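Local coordinates for uncharacterized protein (Legionella pneumophila subsp. pneumophila str. Philadelphia 1, PDB 4R0G) that probably acts as a guanine-nucleotide exchange factor for the small GTPases Rab5, Rab21 and Rab22 through a VPS9-like domain joined to a helical bundle, at residues Leu174-Asp177 and Tyr178-Leu181; Val223-Lys226 and Lys227-Met231; Glu237-Phe240 and Leu241-Ser245; Lys62-Ala65 and Ile66-Val70. One frame throughout, in Å; residues are numbered along the deposited sequence.

Contact 1: Leu174-Asp177 and Tyr178-Leu181; sequences LIED and YLSL
Ser180 sits one helical turn after Glu176, and two of its atoms approach the same carbonyl oxygen. The backbone N of Ser180 gives the ordinary helical bond to Glu176 O at 3.1 Å. Its hydroxyl OG adds a weak, longer bond to Glu176 O at 3.5 Å. The chi1 of 49° makes this possible: it tucks OG between the backbone N and the carbonyl carbon and so turns it back toward the preceding turn. The start of the Leu181 side chain lies beside the Asp177 carbonyl, and Leu181 N bonds to Asp177 O. In Leu179, CG stands anti to the backbone N (chi1 -171°). Its CD2 lies 4.3 Å from Glu176 OE2, a loose contact at the partly exposed edge of the helix.

Tyr178 and Asp177 send their polar ends away from this turn. The Tyr178 ring leaves the helix, and its OH is hydrogen-bonded to Glu237. The buried Asp177 carboxylate is held by two backbone N-H groups of the second subunit, those of Glu74 and Ser75, one to each oxygen. This probably favours its charged form.

These two turns belong to helix 155-183 in the helical bundle domain. Ile175, Tyr178 and Leu179 pack on helix 193-208. Leu174, Ile175, Tyr178 and Leu181 reach helix 235-244, where the Tyr178 and Phe240 rings meet with nearly parallel planes. Asp177 and Leu181 also touch the second subunit.

Contact 2: Val223-Lys226 and Lys227-Met231; sequences VYVK and KLWEM
Residues Val223 to Trp229 lie in the C-terminal part of helix 215-229, and four successive backbone bonds link the two segments. Lys227 N bonds to Val223 O with an N-H...O angle of 175°. Leu228 N reaches Tyr224 O at 2.9 Å. Trp229 N bonds to Val225 O, and Glu230 N to Lys226 O. A further backbone bond joins Met231 N to Leu228 O.

Lys227 runs back beside Val223, the two side chains keeping the same direction. Its CE lies 3.7 Å from Val223 CG1. The lysine chain is extended to CE and then bends at chi4 (144°). NZ ends 5.0 Å from the centroid of the Tyr224 ring, 28° off the ring normal. This is an off-centre cation-pi contact. Val225 and Trp229 also lie alongside each other, with Val225 CG1 3.8 Å from Trp229 CD1 on the five-membered part of the indole.

Lys226 and Glu230 meet on the exposed side. Lys226 CE comes within 3.6 Å of Glu230 OE1, but the charged atoms Lys226 NZ and Glu230 OE1 stay 4.7 Å apart. That is too far for a salt bridge, though the opposite charges may still attract weakly. Leu228 is buried, its CD1 beside the Tyr224 carbonyl.

Two helices of the helical bundle domain flank this part of the chain, and Leu228 touches both. Tyr224 and Lys227 join it in touching helix 193-208. Val225 and Trp229 join it in packing against helix 235-244, the next helix in the chain.

Contact 3: Glu237-Phe240 and Leu241-Ser245; sequences EEEF and LKKIS
Four consecutive i to i+4 backbone bonds, from Leu241 N to Glu237 O through Ile244 N to Phe240 O, make this a regular stretch of alpha helix. It lies at the C-terminal end of helix 235-244 in the helical bundle domain, and Ser245 is the first residue to leave helical backbone angles.

Lys242 CG lies next to the Glu238 carbonyl. The lysine's ammonium group then heads away from the helix, and Lys242 NZ stays 5.9 Å from Glu238 OE1, too far for a salt bridge. The carboxylate of Glu237 is buried and held from more than one partner. Its OE2 takes a salt bridge from Arg196 and a hydrogen bond from Ala234 N. This probably keeps it charged.

Leu241 and Ile244 face helices 155-183 and 215-229. Ile244 has CG1 anti to its carbonyl carbon (chi1 -65°), which sets CG1 beside the Phe240 carbonyl. Phe240 reaches Leu181 and, in the second subunit, Ser159.

Glu239 and Lys243 cross at an angle on the partly exposed side. Glu239 points away from the following turn at CB, but its chain bends at chi2 (59°) and brings the carboxylate back. The charges do not meet: Lys243 NZ is 5.1 Å from Glu239 OE2. Lys243 NZ instead makes a long, weak ion pair with Asp163 of the second subunit. What the Glu239 carboxylate does reach is the aliphatic part of the lysine, where OE2 lies 3.9 Å from Lys243 CD.

Contact 4: Lys62-Ala65 and Ile66-Val70; sequences KKFA and ILYAV
Ile66 leans back over the preceding turn of the helix toward Lys62 and Lys63. Its CB begins 3.3 Å from Lys63 O. With chi1 at -54°, CG1 stands opposite the carbonyl carbon and beside the backbone N. CG1 is thereby placed 3.6 Å from Lys62 O and almost as near Lys63 O. The chain runs on to CD1, which lies 3.7 Å from Lys63 CA. CD1 also meets the side chain of Lys63, with CG at 4.1 Å. The two side chains run alongside each other in a common direction. The lysine continues in extended form to NZ, which is held by a salt bridge to Asp59 and a hydrogen bond to Arg13 O.

These two turns belong to helix 58-71 of the VPS9-like domain. All nine residues are helical. The backbone bond from Ile66 N to Lys62 O is weak, and Ala69 N bonds to Ala65 O at 2.8 Å.

Phe64 makes the aromatic part of the contact. Its CG is opposite the backbone N (chi1 180°), and the ring is carried out beside the next turn. CE1 touches Leu67 CD1 at 4.2 Å, and the two side chains cross. The ring's CE2 approaches Tyr68 CD1 at 4.3 Å. Both approaches are oblique and loose. Phe64 and Leu67 are buried between helix 17-20 and helix 80-101. Tyr68 also touches Leu86 of helix 80-101, and Ile66 packs on Val158 of helix 155-183.

Contacts 1, 2 and 3 lie in the helical bundle domain and touch one another. Contact 4 lies in the VPS9-like domain, its centre about 29 Å from that of contact 1. Helix 155-183 carries contact 1 and also packs on contact 4, so it spans both regions. Contact 1 is the most buried, and its buried polar groups bind Glu237 and backbone N-H groups of the second subunit. Contact 2 is more exposed, with lysines, a glutamate and a tryptophan. Contact 3 has a buried apolar side and a charged outer side, and it also touches the second subunit. Contact 4 mixes aromatic and aliphatic packing with lysines at one end.

Contact 1: Leu174-Asp177 and Tyr178-Leu181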
loop_
_atom_site.group_PDB
_atom_site.type_symbol
_atom_site.label_atom_id
_atom_site.label_comp_id
_atom_site.label_asym_id
_atom_site.label_seq_id
_atom_site.Cartn_x
_atom_site.Cartn_y
_atom_site.Cartn_z
ATOM N N LEU A 174 1.466 0.512 -10.451
ATOM C CA LEU A 174 2.714 0.918 -11.085
ATOM C C LEU A 174 2.426 1.921 -12.184
ATOM O O LEU A 174 3.142 2.910 -12.325
ATOM C CB LEU A 174 3.428 -0.295 -11.682
ATOM C CG LEU A 174 4.799 -0.089 -12.341
ATOM C CD1 LEU A 174 5.844 0.251 -11.322
ATOM C CD2 LEU A 174 5.233 -1.321 -13.123
ATOM N N ILE A 175 1.357 1.651 -12.943
ATOM C CA ILE A 175 0.982 2.438 -14.120
ATOM C C ILE A 175 0.491 3.812 -13.712
ATOM O O ILE A 175 0.706 4.800 -14.415
ATOM C CB ILE A 175 -0.051 1.701 -15.015
ATOM C CG1 ILE A 175 0.630 0.547 -15.741
ATOM C CG2 ILE A 175 -0.621 2.616 -16.073
ATOM C CD1 ILE A 175 -0.329 -0.414 -16.357
ATOM N N GLU A 176 -0.146 3.876 -12.555
ATOM C CA GLU A 176 -0.582 5.151 -12.019
ATOM C C GLU A 176 0.674 5.980 -11.670
ATOM O O GLU A 176 0.735 7.190 -11.910
ATOM C CB GLU A 176 -1.512 4.914 -10.811
ATOM C CG GLU A 176 -2.799 5.718 -10.812
ATOM C CD GLU A 176 -3.807 5.317 -11.903
ATOM O OE1 GLU A 176 -4.400 4.210 -11.808
ATOM O OE2 GLU A 176 -4.037 6.132 -12.840
ATOM N N ASP A 177 1.697 5.314 -11.147
ATOM C CA ASP A 177 2.897 6.007 -10.702
ATOM C C ASP A 177 3.745 6.463 -11.880
ATOM O O ASP A 177 4.402 7.510 -11.827
ATOM C CB ASP A 177 3.704 5.142 -9.716
ATOM C CG ASP A 177 3.064 5.084 -8.319
ATOM O OD1 ASP A 177 2.388 6.063 -7.942
ATOM O OD2 ASP A 177 3.222 4.077 -7.584
ATOM N N TYR A 178 3.721 5.681 -12.952
ATOM C CA TYR A 178 4.331 6.106 -14.197
ATOM C C TYR A 178 3.629 7.372 -14.635
ATOM O O TYR A 178 4.271 8.381 -14.900
ATOM C CB TYR A 178 4.153 5.013 -15.239
ATOM C CG TYR A 178 4.719 5.287 -16.620
ATOM C CD1 TYR A 178 5.527 6.390 -16.876
ATOM C CD2 TYR A 178 4.438 4.424 -17.672
ATOM C CE1 TYR A 178 6.030 6.628 -18.148
ATOM C CE2 TYR A 178 4.935 4.649 -18.941
ATOM C CZ TYR A 178 5.727 5.749 -19.177
ATOM O OH TYR A 178 6.220 5.956 -20.445
ATOM N N LEU A 179 2.302 7.321 -14.674
ATOM C CA LEU A 179 1.511 8.448 -15.150
ATOM C C LEU A 179 1.875 9.768 -14.485
ATOM O O LEU A 179 2.261 10.709 -15.171
ATOM C CB LEU A 179 0.025 8.179 -14.953
ATOM C CG LEU A 179 -0.902 9.210 -15.621
ATOM C CD1 LEU A 179 -0.259 9.810 -16.881
ATOM C CD2 LEU A 179 -2.278 8.591 -15.947
ATOM N N SER A 180 1.790 9.838 -13.161
ATOM C CA SER A 180 2.038 11.114 -12.478
ATOM C C SER A 180 3.468 11.601 -12.655
ATOM O O SER A 180 3.696 12.807 -12.731
ATOM C CB SER A 180 1.646 11.080 -10.985
ATOM O OG SER A 180 2.177 9.946 -10.346
ATOM N N LEU A 181 4.423 10.672 -12.703
ATOM C CA LEU A 181 5.817 11.046 -12.922
ATOM C C LEU A 181 6.036 11.663 -14.327
ATOM O O LEU A 181 6.753 12.656 -14.475
ATOM C CB LEU A 181 6.765 9.863 -12.669
ATOM C CG LEU A 181 7.093 9.414 -11.235
ATOM C CD1 LEU A 181 8.142 8.312 -11.230
ATOM C CD2 LEU A 181 7.568 10.565 -10.350
#

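Contact 2: Val223-Lys226 and Lys227-Met231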
loop_
_atom_site.group_PDB
_atom_site.type_symbol
_atom_site.label_atom_id
_atom_site.label_comp_id
_atom_site.label_asym_id
_atom_site.label_seq_id
_atom_site.Cartn_x
_atom_site.Cartn_y
_atom_site.Cartn_z
ATOM N N VAL A 223 0.531 -3.572 -26.847
ATOM C CA VAL A 223 0.297 -2.586 -27.910
ATOM C C VAL A 223 0.596 -1.152 -27.425
ATOM O O VAL A 223 1.221 -0.346 -28.153
ATOM C CB VAL A 223 -1.146 -2.655 -28.520
ATOM C CG1 VAL A 223 -1.271 -1.650 -29.635
ATOM C CG2 VAL A 223 -1.456 -4.019 -29.044
ATOM N N TYR A 224 0.152 -0.850 -26.199
ATOM C CA TYR A 224 0.451 0.429 -25.570
ATOM C C TYR A 224 1.942 0.574 -25.322
ATOM O O TYR A 224 2.551 1.588 -25.691
ATOM C CB TYR A 224 -0.308 0.595 -24.244
ATOM C CG TYR A 224 -1.768 0.984 -24.407
ATOM C CD1 TYR A 224 -2.116 2.234 -24.865
ATOM C CD2 TYR A 224 -2.789 0.103 -24.084
ATOM C CE1 TYR A 224 -3.439 2.601 -25.019
ATOM C CE2 TYR A 224 -4.112 0.458 -24.228
ATOM C CZ TYR A 224 -4.435 1.718 -24.696
ATOM O OH TYR A 224 -5.753 2.110 -24.866
ATOM N N VAL A 225 2.543 -0.418 -24.674
ATOM C CA VAL A 225 3.971 -0.310 -24.372
ATOM C C VAL A 225 4.782 -0.158 -25.655
ATOM O O VAL A 225 5.760 0.584 -25.710
ATOM C CB VAL A 225 4.482 -1.515 -23.571
ATOM C CG1 VAL A 225 5.976 -1.418 -23.377
ATOM C CG2 VAL A 225 3.791 -1.582 -22.244
ATOM N N LYS A 226 4.350 -0.846 -26.701
ATOM C CA LYS A 226 5.037 -0.697 -27.960
ATOM C C LYS A 226 4.971 0.746 -28.444
ATOM O O LYS A 226 6.018 1.345 -28.642
ATOM C CB LYS A 226 4.515 -1.661 -29.004
ATOM C CG LYS A 226 5.297 -1.540 -30.299
ATOM C CD LYS A 226 4.689 -2.412 -31.376
ATOM C CE LYS A 226 5.007 -1.896 -32.750
ATOM N NZ LYS A 226 4.632 -2.971 -33.680
ATOM N N LYS A 227 3.764 1.304 -28.583
ATOM C CA LYS A 227 3.578 2.709 -29.010
ATOM C C LYS A 227 4.386 3.690 -28.170
ATOM O O LYS A 227 5.008 4.612 -28.720
ATOM C CB LYS A 227 2.099 3.157 -29.010
ATOM C CG LYS A 227 1.119 2.381 -29.924
ATOM C CD LYS A 227 -0.352 2.909 -29.743
ATOM C CE LYS A 227 -1.467 1.996 -30.340
ATOM N NZ LYS A 227 -2.710 2.023 -29.468
ATOM N N LEU A 228 4.374 3.497 -26.850
ATOM C CA LEU A 228 5.243 4.280 -25.946
ATOM C C LEU A 228 6.745 4.232 -26.305
ATOM O O LEU A 228 7.408 5.258 -26.314
ATOM C CB LEU A 228 5.040 3.868 -24.476
ATOM C CG LEU A 228 3.640 4.152 -23.948
ATOM C CD1 LEU A 228 3.204 3.138 -22.914
ATOM C CD2 LEU A 228 3.666 5.522 -23.353
ATOM N N TRP A 229 7.281 3.051 -26.598
ATOM C CA TRP A 229 8.670 2.966 -27.018
ATOM C C TRP A 229 8.906 3.798 -28.273
ATOM O O TRP A 229 9.929 4.491 -28.422
ATOM C CB TRP A 229 9.102 1.518 -27.243
ATOM C CG TRP A 229 9.614 0.858 -25.983
ATOM C CD1 TRP A 229 9.015 -0.149 -25.281
ATOM C CD2 TRP A 229 10.809 1.186 -25.264
ATOM N NE1 TRP A 229 9.766 -0.476 -24.180
ATOM C CE2 TRP A 229 10.874 0.326 -24.144
ATOM C CE3 TRP A 229 11.835 2.122 -25.459
ATOM C CZ2 TRP A 229 11.923 0.366 -23.226
ATOM C CZ3 TRP A 229 12.880 2.163 -24.544
ATOM C CH2 TRP A 229 12.913 1.288 -23.439
ATOM N N GLU A 230 7.934 3.774 -29.167
ATOM C CA GLU A 230 8.099 4.507 -30.411
ATOM C C GLU A 230 7.946 6.013 -30.228
ATOM O O GLU A 230 8.218 6.785 -31.142
ATOM C CB GLU A 230 7.210 3.919 -31.509
ATOM C CG GLU A 230 7.459 2.408 -31.638
ATOM C CD GLU A 230 6.949 1.783 -32.929
ATOM O OE1 GLU A 230 5.707 1.596 -33.052
ATOM O OE2 GLU A 230 7.799 1.465 -33.803
ATOM N N MET A 231 7.564 6.420 -29.024
ATOM C CA MET A 231 7.390 7.834 -28.719
ATOM C C MET A 231 8.653 8.444 -28.118
ATOM O O MET A 231 8.666 9.618 -27.736
ATOM C CB MET A 231 6.185 8.056 -27.805
ATOM C CG MET A 231 4.844 7.837 -28.508
ATOM S SD MET A 231 4.638 8.933 -29.938
ATOM C CE MET A 231 4.906 7.817 -31.326
#

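Contact 3: Glu237-Phe240 and Leu241-Ser245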
loop_
_atom_site.group_PDB
_atom_site.type_symbol
_atom_site.label_atom_id
_atom_site.label_comp_id
_atom_site.label_asym_id
_atom_site.label_seq_id
_atom_site.Cartn_x
_atom_site.Cartn_y
_atom_site.Cartn_z
ATOM N N GLU A 237 11.473 6.777 -17.798
ATOM C CA GLU A 237 10.294 6.073 -18.298
ATOM C C GLU A 237 10.616 4.600 -18.601
ATOM O O GLU A 237 9.762 3.743 -18.410
ATOM C CB GLU A 237 9.698 6.751 -19.543
ATOM C CG GLU A 237 9.184 8.185 -19.370
ATOM C CD GLU A 237 8.676 8.800 -20.699
ATOM O OE1 GLU A 237 7.555 8.462 -21.159
ATOM O OE2 GLU A 237 9.416 9.618 -21.295
ATOM N N GLU A 238 11.848 4.317 -19.044
ATOM C CA GLU A 238 12.249 2.987 -19.548
ATOM C C GLU A 238 12.086 1.870 -18.525
ATOM O O GLU A 238 11.700 0.745 -18.865
ATOM C CB GLU A 238 13.715 2.974 -20.031
ATOM C CG GLU A 238 14.035 3.732 -21.320
ATOM C CD GLU A 238 15.464 3.477 -21.835
ATOM O OE1 GLU A 238 16.056 2.422 -21.499
ATOM O OE2 GLU A 238 15.985 4.337 -22.584
ATOM N N GLU A 239 12.415 2.168 -17.277
ATOM C CA GLU A 239 12.307 1.155 -16.238
ATOM C C GLU A 239 10.853 0.737 -16.135
ATOM O O GLU A 239 10.543 -0.458 -16.111
ATOM C CB GLU A 239 12.827 1.671 -14.891
ATOM C CG GLU A 239 12.952 0.589 -13.820
ATOM C CD GLU A 239 13.884 -0.560 -14.225
ATOM O OE1 GLU A 239 14.924 -0.290 -14.879
ATOM O OE2 GLU A 239 13.567 -1.730 -13.887
ATOM N N PHE A 240 9.967 1.732 -16.117
ATOM C CA PHE A 240 8.529 1.480 -16.124
ATOM C C PHE A 240 8.081 0.619 -17.296
ATOM O O PHE A 240 7.468 -0.421 -17.081
ATOM C CB PHE A 240 7.738 2.786 -16.107
ATOM C CG PHE A 240 7.806 3.513 -14.801
ATOM C CD1 PHE A 240 7.216 2.984 -13.675
ATOM C CD2 PHE A 240 8.455 4.735 -14.701
ATOM C CE1 PHE A 240 7.273 3.658 -12.468
ATOM C CE2 PHE A 240 8.514 5.416 -13.492
ATOM C CZ PHE A 240 7.926 4.878 -12.378
ATOM N N LEU A 241 8.374 1.042 -18.522
ATOM C CA LEU A 241 8.004 0.244 -19.677
ATOM C C LEU A 241 8.487 -1.218 -19.560
ATOM O O LEU A 241 7.793 -2.159 -19.957
ATOM C CB LEU A 241 8.576 0.858 -20.949
ATOM C CG LEU A 241 8.098 2.246 -21.317
ATOM C CD1 LEU A 241 8.582 2.587 -22.711
ATOM C CD2 LEU A 241 6.594 2.304 -21.235
ATOM N N LYS A 242 9.687 -1.403 -19.021
ATOM C CA LYS A 242 10.243 -2.740 -18.855
ATOM C C LYS A 242 9.344 -3.569 -17.954
ATOM O O LYS A 242 8.900 -4.655 -18.341
ATOM C CB LYS A 242 11.678 -2.685 -18.300
ATOM C CG LYS A 242 12.705 -2.133 -19.277
ATOM C CD LYS A 242 14.002 -2.950 -19.269
ATOM C CE LYS A 242 14.982 -2.481 -20.355
ATOM N NZ LYS A 242 16.170 -3.385 -20.503
ATOM N N LYS A 243 9.064 -3.055 -16.762
ATOM C CA LYS A 243 8.248 -3.793 -15.806
ATOM C C LYS A 243 6.829 -4.071 -16.346
ATOM O O LYS A 243 6.390 -5.211 -16.348
ATOM C CB LYS A 243 8.271 -3.102 -14.436
ATOM C CG LYS A 243 9.658 -3.138 -13.783
ATOM C CD LYS A 243 9.889 -2.031 -12.731
ATOM C CE LYS A 243 9.879 -2.580 -11.296
ATOM N NZ LYS A 243 10.046 -1.510 -10.249
ATOM N N ILE A 244 6.164 -3.049 -16.873
ATOM C CA ILE A 244 4.821 -3.166 -17.455
ATOM C C ILE A 244 4.600 -4.320 -18.455
ATOM O O ILE A 244 3.668 -5.117 -18.283
ATOM C CB ILE A 244 4.389 -1.819 -18.094
ATOM C CG1 ILE A 244 4.238 -0.743 -17.010
ATOM C CG2 ILE A 244 3.087 -1.936 -18.811
ATOM C CD1 ILE A 244 3.697 0.587 -17.537
ATOM N N SER A 245 5.429 -4.431 -19.489
ATOM C CA SER A 245 5.352 -5.590 -20.392
ATOM C C SER A 245 6.698 -6.301 -20.485
ATOM O O SER A 245 7.438 -6.110 -21.467
ATOM C CB SER A 245 4.900 -5.168 -21.794
ATOM O OG SER A 245 4.980 -6.235 -22.732
#

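Contact 4: Lys62-Ala65 and Ile66-Val70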
loop_
_atom_site.group_PDB
_atom_site.type_symbol
_atom_site.label_atom_id
_atom_site.label_comp_id
_atom_site.label_asym_id
_atom_site.label_seq_id
_atom_site.Cartn_x
_atom_site.Cartn_y
_atom_site.Cartn_z
ATOM N N LYS A 62 -17.818 -16.649 4.552
ATOM C CA LYS A 62 -16.521 -17.316 4.682
ATOM C C LYS A 62 -15.562 -17.060 3.520
ATOM O O LYS A 62 -14.344 -17.012 3.700
ATOM C CB LYS A 62 -16.710 -18.818 4.937
ATOM C CG LYS A 62 -16.829 -19.144 6.417
ATOM C CD LYS A 62 -16.738 -20.614 6.689
ATOM C CE LYS A 62 -16.887 -20.895 8.180
ATOM N NZ LYS A 62 -17.040 -22.368 8.460
ATOM N N LYS A 63 -16.121 -16.902 2.328
ATOM C CA LYS A 63 -15.309 -16.618 1.158
ATOM C C LYS A 63 -14.900 -15.168 1.227
ATOM O O LYS A 63 -13.779 -14.800 0.872
ATOM C CB LYS A 63 -16.056 -16.949 -0.143
ATOM C CG LYS A 63 -15.769 -18.343 -0.626
ATOM C CD LYS A 63 -16.911 -18.916 -1.444
ATOM C CE LYS A 63 -16.812 -20.450 -1.529
ATOM N NZ LYS A 63 -17.906 -21.054 -2.373
ATOM N N PHE A 64 -15.799 -14.344 1.726
ATOM C CA PHE A 64 -15.483 -12.938 1.839
ATOM C C PHE A 64 -14.360 -12.785 2.872
ATOM O O PHE A 64 -13.561 -11.838 2.806
ATOM C CB PHE A 64 -16.734 -12.138 2.212
ATOM C CG PHE A 64 -16.484 -10.684 2.358
ATOM C CD1 PHE A 64 -16.293 -9.889 1.232
ATOM C CD2 PHE A 64 -16.408 -10.094 3.629
ATOM C CE1 PHE A 64 -16.050 -8.533 1.357
ATOM C CE2 PHE A 64 -16.164 -8.719 3.768
ATOM C CZ PHE A 64 -15.981 -7.946 2.632
ATOM N N ALA A 65 -14.281 -13.741 3.804
ATOM C CA ALA A 65 -13.224 -13.712 4.815
ATOM C C ALA A 65 -11.873 -13.866 4.128
ATOM O O ALA A 65 -10.909 -13.146 4.455
ATOM C CB ALA A 65 -13.418 -14.780 5.854
ATOM N N ILE A 66 -11.802 -14.792 3.169
ATOM C CA ILE A 66 -10.567 -14.975 2.411
ATOM C C ILE A 66 -10.144 -13.627 1.821
ATOM O O ILE A 66 -9.023 -13.149 2.080
ATOM C CB ILE A 66 -10.715 -16.008 1.292
ATOM C CG1 ILE A 66 -11.238 -17.332 1.846
ATOM C CG2 ILE A 66 -9.403 -16.251 0.646
ATOM C CD1 ILE A 66 -11.938 -18.173 0.797
ATOM N N LEU A 67 -11.066 -12.994 1.089
ATOM C CA LEU A 67 -10.797 -11.710 0.458
ATOM C C LEU A 67 -10.193 -10.717 1.459
ATOM O O LEU A 67 -9.163 -10.113 1.202
ATOM C CB LEU A 67 -12.080 -11.150 -0.157
ATOM C CG LEU A 67 -11.978 -10.297 -1.440
ATOM C CD1 LEU A 67 -13.085 -9.254 -1.493
ATOM C CD2 LEU A 67 -10.635 -9.617 -1.614
ATOM N N TYR A 68 -10.822 -10.587 2.616
ATOM C CA TYR A 68 -10.350 -9.681 3.653
ATOM C C TYR A 68 -8.956 -10.028 4.137
ATOM O O TYR A 68 -8.086 -9.161 4.249
ATOM C CB TYR A 68 -11.280 -9.746 4.853
ATOM C CG TYR A 68 -11.344 -8.443 5.575
ATOM C CD1 TYR A 68 -12.298 -7.502 5.232
ATOM C CD2 TYR A 68 -10.437 -8.131 6.591
ATOM C CE1 TYR A 68 -12.365 -6.285 5.893
ATOM C CE2 TYR A 68 -10.488 -6.906 7.251
ATOM C CZ TYR A 68 -11.459 -5.994 6.900
ATOM O OH TYR A 68 -11.550 -4.784 7.533
ATOM N N ALA A 69 -8.756 -11.298 4.469
ATOM C CA ALA A 69 -7.451 -11.765 4.918
ATOM C C ALA A 69 -6.388 -11.293 3.933
ATOM O O ALA A 69 -5.295 -10.881 4.319
ATOM C CB ALA A 69 -7.444 -13.281 5.011
ATOM N N VAL A 70 -6.730 -11.346 2.649
ATOM C CA VAL A 70 -5.845 -10.843 1.616
ATOM C C VAL A 70 -5.642 -9.333 1.768
ATOM O O VAL A 70 -4.541 -8.844 1.676
ATOM C CB VAL A 70 -6.371 -11.149 0.214
ATOM C CG1 VAL A 70 -5.441 -10.536 -0.809
ATOM C CG2 VAL A 70 -6.532 -12.675 -0.008
#